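Local structure of aldehyde dehydrogenase (Trypanosoma brucei, 5MYP) at residues E103-L108 / F466-T471; L142-T147 / T452-R457; I208-A213 / T218-E223; E26-D31 / Y115-V120. The protein probably oxidises aldehydes to carboxylic acids with NAD+ as cofactor, as other members of the aldehyde dehydrogenase family do. All coordinates share one frame; numbering follows the deposited sequence.

Contact 1: E103-L108 / F466-T471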
loop_
_atom_site.group_PDB
_atom_site.type_symbol
_atom_site.label_atom_id
_atom_site.label_comp_id
_atom_site.label_asym_id
_atom_site.label_seq_id
_atom_site.Cartn_x
_atom_site.Cartn_y
_atom_site.Cartn_z
ATOM N N GLU A 103 8.907 -22.543 -2.386
ATOM C CA GLU A 103 10.298 -23.007 -2.288
ATOM C C GLU A 103 10.548 -23.527 -0.870
ATOM O O GLU A 103 9.893 -23.091 0.079
ATOM C CB GLU A 103 11.244 -21.857 -2.661
ATOM C CG GLU A 103 12.709 -22.004 -2.269
ATOM C CD GLU A 103 13.607 -20.940 -2.890
ATOM O OE1 GLU A 103 13.150 -20.127 -3.728
ATOM O OE2 GLU A 103 14.802 -20.906 -2.534
ATOM N N GLY A 104 11.472 -24.477 -0.735
ATOM C CA GLY A 104 11.771 -25.098 0.559
ATOM C C GLY A 104 10.675 -26.034 1.050
ATOM O O GLY A 104 9.934 -26.610 0.250
ATOM N N ALA A 105 10.566 -26.165 2.373
ATOM C CA ALA A 105 9.613 -27.095 3.013
ATOM C C ALA A 105 8.146 -26.836 2.655
ATOM O O ALA A 105 7.363 -27.779 2.516
ATOM C CB ALA A 105 9.789 -27.072 4.526
ATOM N N ALA A 106 7.787 -25.560 2.499
ATOM C CA ALA A 106 6.416 -25.165 2.150
ATOM C C ALA A 106 5.954 -25.642 0.765
ATOM O O ALA A 106 4.749 -25.720 0.516
ATOM C CB ALA A 106 6.261 -23.656 2.259
ATOM N N ALA A 107 6.895 -25.954 -0.128
ATOM C CA ALA A 107 6.574 -26.528 -1.445
ATOM C C ALA A 107 5.828 -27.873 -1.404
ATOM O O ALA A 107 5.146 -28.227 -2.365
ATOM C CB ALA A 107 7.834 -26.644 -2.292
ATOM N N LEU A 108 5.964 -28.610 -0.301
ATOM C CA LEU A 108 5.206 -29.848 -0.086
ATOM C C LEU A 108 3.739 -29.640 0.329
ATOM O O LEU A 108 2.946 -30.572 0.241
ATOM C CB LEU A 108 5.913 -30.723 0.955
ATOM C CG LEU A 108 7.342 -31.155 0.603
ATOM C CD1 LEU A 108 7.981 -31.882 1.776
ATOM C CD2 LEU A 108 7.357 -32.025 -0.643
ATOM N N PHE A 466 3.773 -36.585 9.341
ATOM C CA PHE A 466 5.080 -36.038 9.703
ATOM C C PHE A 466 5.709 -35.305 8.515
ATOM O O PHE A 466 5.484 -35.677 7.365
ATOM C CB PHE A 466 6.003 -37.179 10.155
ATOM C CG PHE A 466 7.267 -36.722 10.827
ATOM C CD1 PHE A 466 7.309 -36.545 12.207
ATOM C CD2 PHE A 466 8.426 -36.495 10.087
ATOM C CE1 PHE A 466 8.477 -36.136 12.836
ATOM C CE2 PHE A 466 9.598 -36.084 10.713
ATOM C CZ PHE A 466 9.622 -35.904 12.089
ATOM N N SER A 467 6.477 -34.256 8.806
ATOM C CA SER A 467 7.267 -33.546 7.793
ATOM C C SER A 467 8.539 -32.955 8.416
ATOM O O SER A 467 8.712 -33.000 9.636
ATOM C CB SER A 467 6.421 -32.470 7.094
ATOM O OG SER A 467 6.193 -31.348 7.922
ATOM N N SER A 468 9.412 -32.405 7.573
ATOM C CA SER A 468 10.756 -31.962 7.984
ATOM C C SER A 468 10.799 -30.957 9.143
ATOM O O SER A 468 11.738 -30.982 9.938
ATOM C CB SER A 468 11.513 -31.383 6.784
ATOM O OG SER A 468 10.789 -30.326 6.183
ATOM N N ILE A 469 9.802 -30.078 9.231
ATOM C CA ILE A 469 9.696 -29.125 10.356
ATOM C C ILE A 469 9.545 -29.820 11.720
ATOM O O ILE A 469 10.062 -29.324 12.727
ATOM C CB ILE A 469 8.551 -28.090 10.165
ATOM C CG1 ILE A 469 7.165 -28.762 10.182
ATOM C CG2 ILE A 469 8.773 -27.278 8.888
ATOM C CD1 ILE A 469 6.018 -27.846 9.812
ATOM N N ASP A 470 8.868 -30.972 11.735
ATOM C CA ASP A 470 8.618 -31.732 12.972
ATOM C C ASP A 470 9.862 -32.383 13.585
ATOM O O ASP A 470 9.825 -32.790 14.748
ATOM C CB ASP A 470 7.560 -32.821 12.742
ATOM C CG ASP A 470 6.222 -32.261 12.277
ATOM O OD1 ASP A 470 5.796 -31.204 12.785
ATOM O OD2 ASP A 470 5.591 -32.893 11.412
ATOM N N THR A 471 10.950 -32.493 12.814
ATOM C CA THR A 471 12.221 -33.025 13.330
ATOM C C THR A 471 12.905 -32.089 14.335
ATOM O O THR A 471 13.698 -32.555 15.156
ATOM C CB THR A 471 13.234 -33.325 12.200
ATOM O OG1 THR A 471 13.513 -32.125 11.468
ATOM C CG2 THR A 471 12.709 -34.406 11.253
#

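Contact 2: L142-T147 / T452-R457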
loop_
_atom_site.group_PDB
_atom_site.type_symbol
_atom_site.label_atom_id
_atom_site.label_comp_id
_atom_site.label_asym_id
_atom_site.label_seq_id
_atom_site.Cartn_x
_atom_site.Cartn_y
_atom_site.Cartn_z
ATOM N N LEU A 142 -16.359 -1.482 -6.159
ATOM C CA LEU A 142 -17.544 -2.336 -6.243
ATOM C C LEU A 142 -17.251 -3.672 -6.938
ATOM O O LEU A 142 -17.829 -4.700 -6.571
ATOM C CB LEU A 142 -18.683 -1.599 -6.949
ATOM C CG LEU A 142 -19.176 -0.329 -6.236
ATOM C CD1 LEU A 142 -20.094 0.486 -7.126
ATOM C CD2 LEU A 142 -19.858 -0.664 -4.913
ATOM N N ALA A 143 -16.342 -3.661 -7.915
ATOM C CA ALA A 143 -15.878 -4.898 -8.566
ATOM C C ALA A 143 -15.224 -5.871 -7.575
ATOM O O ALA A 143 -15.353 -7.095 -7.725
ATOM C CB ALA A 143 -14.911 -4.572 -9.699
ATOM N N ALA A 144 -14.551 -5.314 -6.563
ATOM C CA ALA A 144 -13.892 -6.087 -5.506
ATOM C C ALA A 144 -14.815 -6.515 -4.353
ATOM O O ALA A 144 -14.343 -7.097 -3.381
ATOM C CB ALA A 144 -12.705 -5.297 -4.955
ATOM N N GLY A 145 -16.115 -6.239 -4.455
ATOM C CA GLY A 145 -17.097 -6.704 -3.476
ATOM C C GLY A 145 -17.240 -5.836 -2.235
ATOM O O GLY A 145 -17.769 -6.286 -1.219
ATOM N N ASN A 146 -16.778 -4.592 -2.318
ATOM C CA ASN A 146 -16.935 -3.626 -1.234
ATOM C C ASN A 146 -18.240 -2.867 -1.422
ATOM O O ASN A 146 -18.849 -2.909 -2.497
ATOM C CB ASN A 146 -15.773 -2.633 -1.246
ATOM C CG ASN A 146 -14.430 -3.317 -1.125
ATOM O OD1 ASN A 146 -14.094 -3.883 -0.081
ATOM N ND2 ASN A 146 -13.657 -3.284 -2.205
ATOM N N THR A 147 -18.673 -2.191 -0.364
ATOM C CA THR A 147 -19.593 -1.070 -0.498
ATOM C C THR A 147 -18.748 0.194 -0.400
ATOM O O THR A 147 -17.546 0.126 -0.119
ATOM C CB THR A 147 -20.712 -1.096 0.559
ATOM O OG1 THR A 147 -20.148 -1.019 1.871
ATOM C CG2 THR A 147 -21.522 -2.376 0.433
ATOM N N THR A 452 -6.129 -3.259 -5.493
ATOM C CA THR A 452 -6.097 -2.181 -4.492
ATOM C C THR A 452 -7.262 -2.255 -3.501
ATOM O O THR A 452 -7.066 -2.026 -2.312
ATOM C CB THR A 452 -6.059 -0.797 -5.174
ATOM O OG1 THR A 452 -4.809 -0.657 -5.842
ATOM C CG2 THR A 452 -6.208 0.356 -4.171
ATOM N N PHE A 453 -8.455 -2.594 -3.990
ATOM C CA PHE A 453 -9.651 -2.669 -3.143
ATOM C C PHE A 453 -9.970 -4.084 -2.619
ATOM O O PHE A 453 -11.089 -4.337 -2.172
ATOM C CB PHE A 453 -10.841 -2.062 -3.900
ATOM C CG PHE A 453 -10.635 -0.622 -4.300
ATOM C CD1 PHE A 453 -10.386 0.353 -3.338
ATOM C CD2 PHE A 453 -10.693 -0.235 -5.632
ATOM C CE1 PHE A 453 -10.194 1.678 -3.698
ATOM C CE2 PHE A 453 -10.503 1.090 -6.000
ATOM C CZ PHE A 453 -10.254 2.051 -5.031
ATOM N N SER A 454 -8.979 -4.983 -2.655
ATOM C CA SER A 454 -9.086 -6.332 -2.109
ATOM C C SER A 454 -7.945 -6.593 -1.137
ATOM O O SER A 454 -6.924 -5.900 -1.157
ATOM C CB SER A 454 -8.997 -7.384 -3.229
ATOM O OG SER A 454 -10.061 -7.278 -4.146
ATOM N N HIS A 455 -8.128 -7.600 -0.295
ATOM C CA HIS A 455 -7.059 -8.128 0.521
ATOM C C HIS A 455 -6.594 -9.443 -0.097
ATOM O O HIS A 455 -7.390 -10.367 -0.255
ATOM C CB HIS A 455 -7.520 -8.351 1.960
ATOM C CG HIS A 455 -6.508 -9.061 2.797
ATOM N ND1 HIS A 455 -5.168 -8.774 2.709
ATOM C CD2 HIS A 455 -6.627 -10.032 3.731
ATOM C CE1 HIS A 455 -4.503 -9.536 3.554
ATOM N NE2 HIS A 455 -5.362 -10.311 4.185
ATOM N N ARG A 456 -5.314 -9.515 -0.453
ATOM C CA ARG A 456 -4.703 -10.761 -0.921
ATOM C C ARG A 456 -4.362 -11.603 0.308
ATOM O O ARG A 456 -3.496 -11.230 1.098
ATOM C CB ARG A 456 -3.451 -10.467 -1.755
ATOM C CG ARG A 456 -2.798 -11.704 -2.350
ATOM C CD ARG A 456 -1.622 -11.350 -3.236
ATOM N NE ARG A 456 -0.635 -10.529 -2.545
ATOM C CZ ARG A 456 0.414 -9.951 -3.127
ATOM N NH1 ARG A 456 0.657 -10.112 -4.428
ATOM N NH2 ARG A 456 1.243 -9.212 -2.398
ATOM N N ARG A 457 -5.049 -12.733 0.456
ATOM C CA ARG A 457 -5.020 -13.543 1.668
ATOM C C ARG A 457 -4.381 -14.911 1.422
ATOM O O ARG A 457 -4.994 -15.758 0.769
ATOM C CB ARG A 457 -6.447 -13.721 2.180
ATOM C CG ARG A 457 -6.565 -14.357 3.556
ATOM C CD ARG A 457 -8.021 -14.663 3.822
ATOM N NE ARG A 457 -8.352 -14.967 5.217
ATOM C CZ ARG A 457 -9.505 -15.513 5.608
ATOM N NH1 ARG A 457 -10.447 -15.838 4.717
ATOM N NH2 ARG A 457 -9.723 -15.754 6.900
HETATM O O HOH W 1 -12.212 -8.887 -3.510
#

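Contact 3: I208-A213 / T218-E223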
loop_
_atom_site.group_PDB
_atom_site.type_symbol
_atom_site.label_atom_id
_atom_site.label_comp_id
_atom_site.label_asym_id
_atom_site.label_seq_id
_atom_site.Cartn_x
_atom_site.Cartn_y
_atom_site.Cartn_z
ATOM N N ILE A 208 -3.691 15.626 5.343
ATOM C CA ILE A 208 -4.853 15.670 6.250
ATOM C C ILE A 208 -5.679 14.378 6.153
ATOM O O ILE A 208 -6.123 13.838 7.172
ATOM C CB ILE A 208 -5.748 16.906 5.962
ATOM C CG1 ILE A 208 -4.970 18.207 6.230
ATOM C CG2 ILE A 208 -7.026 16.882 6.801
ATOM C CD1 ILE A 208 -5.550 19.429 5.551
ATOM N N VAL A 209 -5.876 13.889 4.929
ATOM C CA VAL A 209 -6.582 12.624 4.698
ATOM C C VAL A 209 -5.837 11.461 5.359
ATOM O O VAL A 209 -6.442 10.648 6.061
ATOM C CB VAL A 209 -6.785 12.343 3.188
ATOM C CG1 VAL A 209 -7.303 10.924 2.949
ATOM C CG2 VAL A 209 -7.748 13.355 2.577
ATOM N N MET A 210 -4.527 11.388 5.137
ATOM C CA MET A 210 -3.718 10.306 5.703
ATOM C C MET A 210 -3.669 10.362 7.235
ATOM O O MET A 210 -3.659 9.319 7.879
ATOM C CB MET A 210 -2.305 10.305 5.112
ATOM C CG MET A 210 -1.527 9.033 5.404
ATOM S SD MET A 210 -0.042 8.846 4.399
ATOM C CE MET A 210 0.652 7.381 5.164
ATOM N N ALA A 211 -3.663 11.568 7.809
ATOM C CA ALA A 211 -3.752 11.741 9.267
ATOM C C ALA A 211 -5.068 11.184 9.825
ATOM O O ALA A 211 -5.081 10.526 10.866
ATOM C CB ALA A 211 -3.596 13.208 9.644
ATOM N N ALA A 212 -6.165 11.437 9.118
ATOM C CA ALA A 212 -7.468 10.890 9.491
ATOM C C ALA A 212 -7.483 9.364 9.365
ATOM O O ALA A 212 -7.986 8.673 10.245
ATOM C CB ALA A 212 -8.571 11.500 8.644
ATOM N N ALA A 213 -6.914 8.855 8.275
ATOM C CA ALA A 213 -6.812 7.412 8.047
ATOM C C ALA A 213 -5.984 6.719 9.134
ATOM O O ALA A 213 -6.300 5.595 9.543
ATOM C CB ALA A 213 -6.230 7.129 6.669
ATOM N N THR A 218 -6.352 2.852 8.452
ATOM C CA THR A 218 -6.989 2.620 7.163
ATOM C C THR A 218 -5.973 2.830 6.038
ATOM O O THR A 218 -5.355 3.895 5.971
ATOM C CB THR A 218 -8.173 3.582 6.965
ATOM O OG1 THR A 218 -9.107 3.401 8.039
ATOM C CG2 THR A 218 -8.869 3.329 5.623
ATOM N N PRO A 219 -5.797 1.824 5.153
ATOM C CA PRO A 219 -4.915 2.038 4.000
ATOM C C PRO A 219 -5.448 3.102 3.042
ATOM O O PRO A 219 -6.664 3.248 2.886
ATOM C CB PRO A 219 -4.851 0.657 3.316
ATOM C CG PRO A 219 -5.926 -0.162 3.919
ATOM C CD PRO A 219 -6.270 0.428 5.248
ATOM N N VAL A 220 -4.531 3.839 2.423
ATOM C CA VAL A 220 -4.890 4.937 1.523
ATOM C C VAL A 220 -4.231 4.781 0.161
ATOM O O VAL A 220 -3.098 4.315 0.062
ATOM C CB VAL A 220 -4.545 6.333 2.105
ATOM C CG1 VAL A 220 -5.306 6.570 3.402
ATOM C CG2 VAL A 220 -3.041 6.509 2.321
ATOM N N THR A 221 -4.977 5.155 -0.876
ATOM C CA THR A 221 -4.448 5.381 -2.209
ATOM C C THR A 221 -4.580 6.879 -2.441
ATOM O O THR A 221 -5.672 7.434 -2.320
ATOM C CB THR A 221 -5.238 4.590 -3.269
ATOM O OG1 THR A 221 -5.150 3.188 -2.978
ATOM C CG2 THR A 221 -4.696 4.847 -4.677
ATOM N N LEU A 222 -3.460 7.532 -2.740
ATOM C CA LEU A 222 -3.406 8.980 -2.906
ATOM C C LEU A 222 -2.947 9.259 -4.329
ATOM O O LEU A 222 -1.883 8.792 -4.737
ATOM C CB LEU A 222 -2.450 9.602 -1.878
ATOM C CG LEU A 222 -2.700 9.235 -0.410
ATOM C CD1 LEU A 222 -1.593 9.769 0.493
ATOM C CD2 LEU A 222 -4.051 9.755 0.053
ATOM N N GLU A 223 -3.773 9.979 -5.086
ATOM C CA GLU A 223 -3.486 10.319 -6.481
ATOM C C GLU A 223 -3.311 11.826 -6.542
ATOM O O GLU A 223 -4.289 12.581 -6.507
ATOM C CB GLU A 223 -4.639 9.867 -7.381
ATOM C CG GLU A 223 -4.842 8.353 -7.428
ATOM C CD GLU A 223 -3.910 7.624 -8.389
ATOM O OE1 GLU A 223 -3.251 8.272 -9.233
ATOM O OE2 GLU A 223 -3.842 6.376 -8.299
#

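Contact 4: E26-D31 / Y115-V120. Unlike the reference sequence in segment 26-31: D30 (reference Asn).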
loop_
_atom_site.group_PDB
_atom_site.type_symbol
_atom_site.label_atom_id
_atom_site.label_comp_id
_atom_site.label_asym_id
_atom_site.label_seq_id
_atom_site.Cartn_x
_atom_site.Cartn_y
_atom_site.Cartn_z
ATOM N N GLU A 26 -23.311 -1.861 7.359
ATOM C CA GLU A 26 -24.297 -2.923 7.568
ATOM C C GLU A 26 -24.584 -3.694 6.273
ATOM O O GLU A 26 -24.689 -4.925 6.294
ATOM C CB GLU A 26 -25.591 -2.338 8.148
ATOM C CG GLU A 26 -26.721 -3.341 8.315
ATOM C CD GLU A 26 -26.509 -4.299 9.472
ATOM O OE1 GLU A 26 -25.499 -4.149 10.199
ATOM O OE2 GLU A 26 -27.361 -5.198 9.655
ATOM N N ALA A 27 -24.684 -2.970 5.158
ATOM C CA ALA A 27 -24.889 -3.581 3.834
ATOM C C ALA A 27 -23.739 -4.520 3.459
ATOM O O ALA A 27 -23.978 -5.653 3.026
ATOM C CB ALA A 27 -25.061 -2.498 2.769
ATOM N N PHE A 28 -22.504 -4.062 3.654
ATOM C CA PHE A 28 -21.335 -4.917 3.448
ATOM C C PHE A 28 -21.409 -6.169 4.316
ATOM O O PHE A 28 -21.256 -7.273 3.809
ATOM C CB PHE A 28 -20.016 -4.198 3.739
ATOM C CG PHE A 28 -18.827 -5.111 3.634
ATOM C CD1 PHE A 28 -18.344 -5.477 2.385
ATOM C CD2 PHE A 28 -18.235 -5.664 4.775
ATOM C CE1 PHE A 28 -17.274 -6.350 2.267
ATOM C CE2 PHE A 28 -17.164 -6.539 4.662
ATOM C CZ PHE A 28 -16.683 -6.884 3.403
ATOM N N ASN A 29 -21.648 -5.979 5.615
ATOM C CA ASN A 29 -21.782 -7.094 6.567
ATOM C C ASN A 29 -22.920 -8.062 6.209
ATOM O O ASN A 29 -22.811 -9.257 6.478
ATOM C CB ASN A 29 -21.977 -6.580 8.005
ATOM C CG ASN A 29 -20.742 -5.879 8.556
ATOM O OD1 ASN A 29 -19.635 -6.043 8.048
ATOM N ND2 ASN A 29 -20.936 -5.093 9.603
ATOM N N ASP A 30 -23.986 -7.546 5.594
ATOM C CA ASP A 30 -25.099 -8.372 5.104
ATOM C C ASP A 30 -24.902 -8.916 3.672
ATOM O O ASP A 30 -25.872 -9.315 3.037
ATOM C CB ASP A 30 -26.423 -7.583 5.193
ATOM C CG ASP A 30 -26.839 -7.269 6.634
ATOM O OD1 ASP A 30 -26.460 -8.015 7.555
ATOM O OD2 ASP A 30 -27.560 -6.271 6.843
ATOM N N ASP A 31 -23.657 -8.936 3.174
ATOM C CA ASP A 31 -23.309 -9.500 1.855
ATOM C C ASP A 31 -24.030 -8.828 0.676
ATOM O O ASP A 31 -24.302 -9.470 -0.343
ATOM C CB ASP A 31 -23.527 -11.023 1.839
ATOM C CG ASP A 31 -22.741 -11.742 2.928
ATOM O OD1 ASP A 31 -21.625 -11.297 3.265
ATOM O OD2 ASP A 31 -23.228 -12.768 3.443
ATOM N N TYR A 115 -8.354 -13.735 -2.889
ATOM C CA TYR A 115 -8.694 -12.313 -2.819
ATOM C C TYR A 115 -10.027 -12.160 -2.122
ATOM O O TYR A 115 -10.978 -12.856 -2.462
ATOM C CB TYR A 115 -8.749 -11.703 -4.219
ATOM C CG TYR A 115 -7.400 -11.682 -4.876
ATOM C CD1 TYR A 115 -6.537 -10.605 -4.694
ATOM C CD2 TYR A 115 -6.962 -12.759 -5.650
ATOM C CE1 TYR A 115 -5.282 -10.584 -5.285
ATOM C CE2 TYR A 115 -5.708 -12.748 -6.246
ATOM C CZ TYR A 115 -4.877 -11.658 -6.062
ATOM O OH TYR A 115 -3.641 -11.648 -6.660
ATOM N N GLU A 116 -10.094 -11.261 -1.139
ATOM C CA GLU A 116 -11.338 -10.988 -0.418
ATOM C C GLU A 116 -11.628 -9.485 -0.371
ATOM O O GLU A 116 -10.696 -8.671 -0.422
ATOM C CB GLU A 116 -11.294 -11.571 1.004
ATOM C CG GLU A 116 -10.199 -11.010 1.902
ATOM C CD GLU A 116 -10.296 -11.461 3.353
ATOM O OE1 GLU A 116 -11.205 -12.241 3.706
ATOM O OE2 GLU A 116 -9.454 -11.017 4.162
ATOM N N PRO A 117 -12.917 -9.106 -0.268
ATOM C CA PRO A 117 -13.247 -7.686 -0.093
ATOM C C PRO A 117 -12.703 -7.101 1.213
ATOM O O PRO A 117 -12.448 -7.845 2.157
ATOM C CB PRO A 117 -14.780 -7.672 -0.076
ATOM C CG PRO A 117 -15.197 -8.942 -0.722
ATOM C CD PRO A 117 -14.126 -9.937 -0.411
ATOM N N LEU A 118 -12.544 -5.783 1.244
ATOM C CA LEU A 118 -12.059 -5.067 2.427
ATOM C C LEU A 118 -13.193 -4.635 3.364
ATOM O O LEU A 118 -13.090 -4.790 4.578
ATOM C CB LEU A 118 -11.251 -3.838 2.004
ATOM C CG LEU A 118 -9.933 -4.133 1.291
ATOM C CD1 LEU A 118 -9.368 -2.860 0.677
ATOM C CD2 LEU A 118 -8.925 -4.784 2.229
ATOM N N GLY A 119 -14.266 -4.094 2.792
ATOM C CA GLY A 119 -15.386 -3.569 3.571
ATOM C C GLY A 119 -16.009 -2.362 2.913
ATOM O O GLY A 119 -16.568 -2.483 1.823
ATOM N N VAL A 120 -15.921 -1.206 3.572
ATOM C CA VAL A 120 -16.430 0.051 3.023
ATOM C C VAL A 120 -15.260 0.918 2.561
ATOM O O VAL A 120 -14.312 1.156 3.323
ATOM C CB VAL A 120 -17.298 0.838 4.036
ATOM C CG1 VAL A 120 -18.040 1.971 3.338
ATOM C CG2 VAL A 120 -18.294 -0.092 4.719
#

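Contact 1: E103-L108 / F466-T471
No flat group enters the meeting of A105 with S468 and I469; the aromatic ring of the pair of segments, that of F466, is occupied within its own loop, where the CB of D470 lies 3.4 Å above one face, offset toward the rim. The contact sits at the far end of the arm that the antiparallel strands 110-124 and 454-461 extend from the body of the chain, about 45 Å from the chain's centre, an extension that in this family commonly serves subunit association. One short 3-10 turn, 105-108, faces a turn of helical backbone angles, 468-471. Their closest approach is A105 CB to S468 OG, 3.8 Å, a van der Waals touch without a hydrogen bond. A chi1 of 56° places that hydroxyl between the backbone N and the carbonyl carbon of S468, on the side of A105. Beside it, I469 CG2 reaches the same methyl group at 4.5 Å. With just 96 Å² buried in total, the pairing is slight and peripheral. Hydrogen bonds are found within 466-471, where D470 OD2 accepts S467 N on its anti side at 3.1 Å, tilted 30° from the carboxylate plane, and D470 OD1 forms a salt bridge with R473. The second subunit touches both segments, its A428 against A106 and its V424 against I469. At the turn's end, T471 OG1 donates to S468 O at 2.6 Å.

Contact 2: L142-T147 / T452-R457
N146 and F453 share one first torsion, CG anti to the carbonyl carbon and beside the backbone N (chi1 -58° and -59°), and it sends the amide of N146 toward the backbone carbonyl of F453 while the phenyl ring of F453 leads away from 142-147. The setting is the beta-alpha-beta unit of strand 110-124, helix 132-143 and strand 147-151: the helix ends in a Schellman motif at G145, whose positive phi folds the chain back toward the sheet, and strand 454-461 runs antiparallel to 110-124 in the same sheet. N146 ND2 donates to F453 O at 2.8 Å with an N-H...O angle of 174°. The acceptor lies almost in the amide plane, and the donor uses a lone pair in the carbonyl plane. The same ND2 also bonds to A141 O, and OD1 accepts L118 N and G119 N, so four bonds fix the rotation of this buried amide and link the end of the helix to strand 110-124 and to the turn that leads into strand 454-461. Its plane stands steeply to the F453 ring, which makes an edge-to-face pair with H196 and has its side chain about 8 Å from that of E223, a predicted active-site residue. Next to this bond, A144 CB lies against two oxygens, F453 O and S454 OG, each 3.4 Å away, and touches F453 CB at 3.9 Å. S454 OG is also bonded to F450 O. A water bridges the two segments, donating to A144 O and to S454 OG, each at 2.8 Å.

Contact 3: I208-A213 / T218-E223
A213 and V220 form the apolar centre, the CB of A213 pressing on CG1 of V220 at 3.4 Å, tighter than usual van der Waals contact. V220 CG1 stands anti to its carbonyl carbon (chi1 -61°), which turns this methyl to A213 and leaves CG2 to meet M210 CG at 4.3 Å. Further along, the extended M210 chain brings SD to 4.3 Å from CD1 of L222. These contacts join helix 203-214 to strand 220-223 within a beta-alpha-beta crossover; the two short segments run antiparallel at 178°, with axes 9.8 Å apart, as expected for a helix lying on a sheet. M441, on the adjacent strand, packs against M210, V220 and L222, and T218 of the second subunit touches M210. Toward the polar edge, at the turn between helix and strand, T218 N donates to A213 O at 3.0 Å, almost straight at the hydrogen but from above the carbonyl plane. T218 OG1 bonds instead to F194 O. The chemistry thus implies that apolar packing holds helix and strand together while one backbone bond spans the turn between them; the same strand carries E223, the predicted catalytic glutamate.

Contact 4: E26-D31 / Y115-V120
F28 and G119 approach to 6.1 Å between CA atoms, where the last turn of helix 16-29 crosses the break in strand 110-124, the central strand of a Rossmann-like sheet. G119 adopts a phi of 146°, and at its backbone angles a CB would collide with the carbonyl O of L118; the absence of a side chain lets its backbone lie flat against an aromatic ring. F28 supplies that ring: with CG anti to the backbone N (chi1 175°) the phenyl extends from the helix onto the G119 backbone. The resulting CH-pi contact is nearly ideal: G119 CA lies 3.4 Å from the ring centroid, 5° off the normal, and its distances to all six ring carbons, from 3.6 to 3.8 Å, confirm the central position. Around the rim, P117 CB approaches in the ring plane, 3.7 Å from F28 CE1, the proline and phenyl side chains crossing at a slant. G119 O comes to 3.5 Å from F28 CD1, adding a polar neighbour to the contact. F28 also packs on T147, which brings the helix against strand 147-151 as well; V120 touches the same threonine from strand 110-124. The glycine bend and the helix end both face the second subunit: L118 O accepts K391 NZ of that chain, and D31 OD2 forms a salt bridge with its R411. D31 has positive phi and closes the helix in a Schellman motif, with D31 N bonded to F28 O at 3.0 Å and A32 N to A27 O.

From the N terminus, contact 4 opens first, at 26-31, and contact 1 opens at 103-108 before contact 4 closes at 115-120, so the two cross. Contact 2 opens next at 142-147, and contact 3 opens and closes within its span, as a local loop of one beta-alpha-beta unit. Contact 2 then closes at 452-457, and contact 1 last, at 466-471, enclosing both. Contacts 2 and 4 lie about 8 Å apart between centres and meet through H455 N and E116 O, 2.8 Å apart, on neighbouring strands. Contacts 2, 3 and 4 bind helices to one sheet, whereas contact 1 joins the loops at the distant arm.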